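Local structure of UDP-L-Rhamnose Synthase (Acanthamoeba polyphaga mimivirus, 7JID) at residues G66-E74 with A251-N259. The protein acts as a UDP-L-rhamnose synthase, an NADP-dependent oxidoreductase that probably completes the formation of UDP-L-rhamnose. Residues are numbered along the deposited sequence; the frame is centred on the assembly and turned at random.
Sequences GYSTIDYLE and AILKADRSN. With AWU ([[(2~{R},3~{S},4~{R},5~{R})-5-[2,4-bis(oxidanylidene)pyrimidin-1-yl]-3,4-bis(oxidanyl)oxolan-2-yl]methoxy-oxidanyl-phosphoryl] [(2~{R},3~{R},4~{R},5~{R},6~{S})-6-methyl-3,4,5-tris(oxidanyl)oxan-2-yl] hydrogen phosphate), chain C.
Two torsions bring D71 and R257 together: chi1 of -85° sets the D71 carboxylate beside its own backbone N, facing 251-259, while R257 bends at chi2 (-61°) and swings its guanidinium back toward 66-74. The carboxylate and guanidinium planes stand 89° apart, so the salt bridge is not a flat two-oxygen pairing; OD1 of D71 alone receives R257 NH1 at 3.0 Å and, weakly, NH2 at 3.1 Å. D71 OD2 takes K254 N at 2.7 Å, from above the carboxylate plane, in a nearly straight bond, tying the acid to the loop as well as to the arginine. Aliphatic groups over both faces probably help to hold the guanidinium in place: I70 CG1 on one, L253 CD1 on the opposite one, each 3.9 Å above the plane. At the edge of the guanidinium, R257 NE and NH2 both donate to phosphate oxygen O1A of AWU, NH2 at 2.8 Å. I70 N donates to O2B of the other phosphate, and D71 N to T69 OG1, an ST turn at the start of the 3-10 segment 70-74. D71 is thus a second-shell acid positioning a first-shell arginine in the diphosphate-binding part of the UDP-rhamnose pocket, where the loop after strand 54-57 of the Rossmann-type NADP-binding fold meets the chain after helix 246-252.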
loop_
_atom_site.group_PDB
_atom_site.type_symbol
_atom_site.label_atom_id
_atom_site.label_comp_id
_atom_site.label_asym_id
_atom_site.label_seq_id
_atom_site.Cartn_x
_atom_site.Cartn_y
_atom_site.Cartn_z
ATOM N N GLY A 66 11.819 -19.749 -7.281
ATOM C CA GLY A 66 11.950 -19.538 -8.734
ATOM C C GLY A 66 12.662 -18.239 -9.066
ATOM O O GLY A 66 13.123 -18.110 -10.204
ATOM N N TYR A 67 12.751 -17.286 -8.129
ATOM C CA TYR A 67 13.274 -15.925 -8.411
ATOM C C TYR A 67 14.110 -15.404 -7.231
ATOM O O TYR A 67 13.506 -15.012 -6.214
ATOM C CB TYR A 67 12.097 -14.991 -8.717
ATOM C CG TYR A 67 11.266 -15.388 -9.909
ATOM C CD1 TYR A 67 11.543 -14.863 -11.164
ATOM C CD2 TYR A 67 10.202 -16.273 -9.797
ATOM C CE1 TYR A 67 10.802 -15.220 -12.279
ATOM C CE2 TYR A 67 9.449 -16.639 -10.904
ATOM C CZ TYR A 67 9.747 -16.102 -12.147
ATOM O OH TYR A 67 9.046 -16.444 -13.266
ATOM N N SER A 68 15.423 -15.243 -7.412
ATOM C CA SER A 68 16.384 -14.797 -6.366
ATOM C C SER A 68 16.412 -13.268 -6.241
ATOM O O SER A 68 17.355 -12.749 -5.601
ATOM C CB SER A 68 17.783 -15.307 -6.620
ATOM O OG SER A 68 18.208 -14.976 -7.937
ATOM N N THR A 69 15.476 -12.606 -6.909
ATOM C CA THR A 69 15.449 -11.127 -7.028
ATOM C C THR A 69 14.022 -10.622 -6.845
ATOM O O THR A 69 13.073 -11.409 -6.824
ATOM C CB THR A 69 16.004 -10.627 -8.371
ATOM O OG1 THR A 69 15.004 -10.835 -9.356
ATOM C CG2 THR A 69 17.320 -11.283 -8.746
ATOM N N ILE A 70 13.870 -9.296 -6.855
ATOM C CA ILE A 70 12.548 -8.645 -6.764
ATOM C C ILE A 70 11.698 -9.003 -7.964
ATOM O O ILE A 70 10.495 -8.719 -7.923
ATOM C CB ILE A 70 12.681 -7.124 -6.602
ATOM C CG1 ILE A 70 13.409 -6.484 -7.798
ATOM C CG2 ILE A 70 13.325 -6.827 -5.258
ATOM C CD1 ILE A 70 13.157 -4.998 -7.963
ATOM N N ASP A 71 12.246 -9.690 -8.973
ATOM C CA ASP A 71 11.393 -10.156 -10.082
ATOM C C ASP A 71 10.280 -11.069 -9.543
ATOM O O ASP A 71 9.230 -11.216 -10.190
ATOM C CB ASP A 71 12.250 -10.887 -11.114
ATOM C CG ASP A 71 12.885 -9.946 -12.110
ATOM O OD1 ASP A 71 12.755 -8.736 -11.908
ATOM O OD2 ASP A 71 13.364 -10.456 -13.165
ATOM N N TYR A 72 10.510 -11.677 -8.389
ATOM C CA TYR A 72 9.600 -12.633 -7.717
ATOM C C TYR A 72 8.236 -11.947 -7.620
ATOM O O TYR A 72 7.192 -12.593 -7.785
ATOM C CB TYR A 72 10.154 -13.009 -6.347
ATOM C CG TYR A 72 9.160 -13.708 -5.458
ATOM C CD1 TYR A 72 8.518 -13.052 -4.417
ATOM C CD2 TYR A 72 8.875 -15.036 -5.675
ATOM C CE1 TYR A 72 7.569 -13.690 -3.634
ATOM C CE2 TYR A 72 7.951 -15.695 -4.886
ATOM C CZ TYR A 72 7.319 -15.039 -3.845
ATOM O OH TYR A 72 6.384 -15.728 -3.108
ATOM N N LEU A 73 8.207 -10.638 -7.290
ATOM C CA LEU A 73 6.934 -9.927 -7.002
ATOM C C LEU A 73 6.132 -9.605 -8.256
ATOM O O LEU A 73 5.004 -9.160 -8.096
ATOM C CB LEU A 73 7.193 -8.625 -6.231
ATOM C CG LEU A 73 7.949 -8.816 -4.923
ATOM C CD1 LEU A 73 8.484 -7.488 -4.416
ATOM C CD2 LEU A 73 7.038 -9.477 -3.913
ATOM N N GLU A 74 6.669 -9.838 -9.463
ATOM C CA GLU A 74 5.943 -9.467 -10.706
ATOM C C GLU A 74 4.950 -10.574 -11.111
ATOM O O GLU A 74 4.074 -10.284 -11.940
ATOM C CB GLU A 74 6.942 -9.147 -11.815
ATOM C CG GLU A 74 7.930 -8.050 -11.439
ATOM C CD GLU A 74 7.286 -6.715 -11.097
ATOM O OE1 GLU A 74 6.072 -6.550 -11.391
ATOM O OE2 GLU A 74 7.983 -5.827 -10.537
ATOM N N ALA A 251 14.802 -6.436 -21.193
ATOM C CA ALA A 251 14.168 -7.501 -21.998
ATOM C C ALA A 251 14.259 -8.872 -21.332
ATOM O O ALA A 251 13.380 -9.732 -21.605
ATOM C CB ALA A 251 14.783 -7.518 -23.370
ATOM N N ILE A 252 15.262 -9.102 -20.491
ATOM C CA ILE A 252 15.512 -10.448 -19.929
ATOM C C ILE A 252 15.084 -10.489 -18.461
ATOM O O ILE A 252 15.157 -11.595 -17.902
ATOM C CB ILE A 252 16.953 -10.941 -20.160
ATOM C CG1 ILE A 252 18.031 -10.062 -19.518
ATOM C CG2 ILE A 252 17.203 -11.111 -21.661
ATOM C CD1 ILE A 252 19.250 -10.823 -19.089
ATOM N N LEU A 253 14.729 -9.352 -17.851
ATOM C CA LEU A 253 14.220 -9.364 -16.445
ATOM C C LEU A 253 12.694 -9.177 -16.447
ATOM O O LEU A 253 12.130 -8.718 -17.450
ATOM C CB LEU A 253 14.896 -8.268 -15.610
ATOM C CG LEU A 253 16.419 -8.321 -15.527
ATOM C CD1 LEU A 253 16.941 -7.253 -14.604
ATOM C CD2 LEU A 253 16.851 -9.708 -15.082
ATOM N N LYS A 254 12.015 -9.487 -15.338
ATOM C CA LYS A 254 10.541 -9.262 -15.262
ATOM C C LYS A 254 10.227 -7.803 -14.921
ATOM O O LYS A 254 9.070 -7.429 -14.985
ATOM C CB LYS A 254 9.902 -10.145 -14.182
ATOM C CG LYS A 254 10.134 -11.640 -14.335
ATOM C CD LYS A 254 9.926 -12.187 -15.726
ATOM C CE LYS A 254 10.238 -13.671 -15.786
ATOM N NZ LYS A 254 10.562 -14.124 -17.162
ATOM N N ALA A 255 11.215 -7.027 -14.487
ATOM C CA ALA A 255 11.005 -5.633 -14.058
ATOM C C ALA A 255 12.293 -4.859 -14.346
ATOM O O ALA A 255 13.377 -5.480 -14.459
ATOM C CB ALA A 255 10.660 -5.602 -12.574
ATOM N N ASP A 256 12.195 -3.545 -14.401
ATOM C CA ASP A 256 13.378 -2.660 -14.459
ATOM C C ASP A 256 14.029 -2.552 -13.071
ATOM O O ASP A 256 13.611 -3.261 -12.129
ATOM C CB ASP A 256 12.952 -1.272 -14.921
ATOM C CG ASP A 256 14.020 -0.427 -15.597
ATOM O OD1 ASP A 256 15.212 -0.857 -15.652
ATOM O OD2 ASP A 256 13.663 0.668 -16.087
ATOM N N ARG A 257 15.140 -1.825 -13.028
ATOM C CA ARG A 257 15.963 -1.644 -11.796
ATOM C C ARG A 257 16.216 -0.150 -11.592
ATOM O O ARG A 257 16.385 0.639 -12.548
ATOM C CB ARG A 257 17.263 -2.445 -11.810
ATOM C CG ARG A 257 17.125 -3.959 -11.869
ATOM C CD ARG A 257 16.391 -4.502 -10.681
ATOM N NE ARG A 257 16.418 -5.953 -10.615
ATOM C CZ ARG A 257 15.465 -6.758 -11.060
ATOM N NH1 ARG A 257 14.401 -6.289 -11.685
ATOM N NH2 ARG A 257 15.596 -8.057 -10.845
ATOM N N SER A 258 16.170 0.250 -10.328
ATOM C CA SER A 258 16.426 1.631 -9.880
ATOM C C SER A 258 17.931 1.939 -10.020
ATOM O O SER A 258 18.768 1.110 -9.605
ATOM C CB SER A 258 16.047 1.750 -8.443
ATOM O OG SER A 258 16.417 2.999 -7.899
ATOM N N ASN A 259 18.256 3.098 -10.563
ATOM C CA ASN A 259 19.658 3.583 -10.653
ATOM C C ASN A 259 19.668 5.027 -10.193
ATOM O O ASN A 259 18.965 5.830 -10.846
ATOM C CB ASN A 259 20.218 3.473 -12.078
ATOM C CG ASN A 259 20.366 2.034 -12.489
ATOM O OD1 ASN A 259 21.311 1.370 -12.125
ATOM N ND2 ASN A 259 19.403 1.535 -13.259
HETATM P PA AWU C . 19.246 -7.887 -8.769
HETATM O O1A AWU C . 18.125 -8.150 -9.701
HETATM O O2A AWU C . 20.167 -9.039 -8.405
HETATM O O3A AWU C . 18.876 -7.391 -7.261
HETATM P PB AWU C . 17.495 -6.626 -6.783
HETATM O O1B AWU C . 17.106 -5.389 -7.628
HETATM O O2B AWU C . 16.425 -7.707 -6.511
HETATM O O3B AWU C . 18.066 -6.045 -5.406
HETATM C "C5'" AWU C . 16.263 -4.753 -2.538
HETATM O "O5'" AWU C . 17.044 -5.575 -3.385
HETATM C "C4'" AWU C . 17.049 -3.507 -2.173
HETATM O "O4'" AWU C . 16.235 -2.554 -1.453
HETATM C "C3'" AWU C . 17.532 -2.858 -3.429
HETATM O "O3'" AWU C . 18.487 -1.894 -3.073
HETATM C "C2'" AWU C . 18.264 -3.821 -4.358
HETATM C "C1'" AWU C . 17.518 -5.065 -4.560
HETATM N N1 AWU C . 22.126 -7.055 -13.009
HETATM C C2 AWU C . 23.008 -7.255 -14.057
HETATM O O2 AWU C . 23.991 -6.500 -14.196
HETATM N N3 AWU C . 22.849 -8.371 -14.837
HETATM C C4 AWU C . 21.774 -9.193 -14.707
HETATM O O4 AWU C . 21.716 -10.230 -15.466
HETATM C C5 AWU C . 20.898 -9.002 -13.638
HETATM C C6 AWU C . 21.016 -7.862 -12.848
HETATM C C1C AWU C . 22.271 -5.869 -12.118
HETATM C C2C AWU C . 21.014 -5.032 -11.877
HETATM C C3C AWU C . 21.300 -4.433 -10.476
HETATM C C4C AWU C . 22.094 -5.530 -9.844
HETATM C C5C AWU C . 21.368 -6.331 -8.783
HETATM C "C6'" AWU C . 15.956 -5.631 -1.327
HETATM O "O2'" AWU C . 19.447 -4.231 -3.706
HETATM O O2C AWU C . 20.942 -4.033 -12.862
HETATM O O3C AWU C . 22.164 -3.315 -10.572
HETATM O O4C AWU C . 22.461 -6.464 -10.851
HETATM O O5C AWU C . 20.104 -6.724 -9.365
#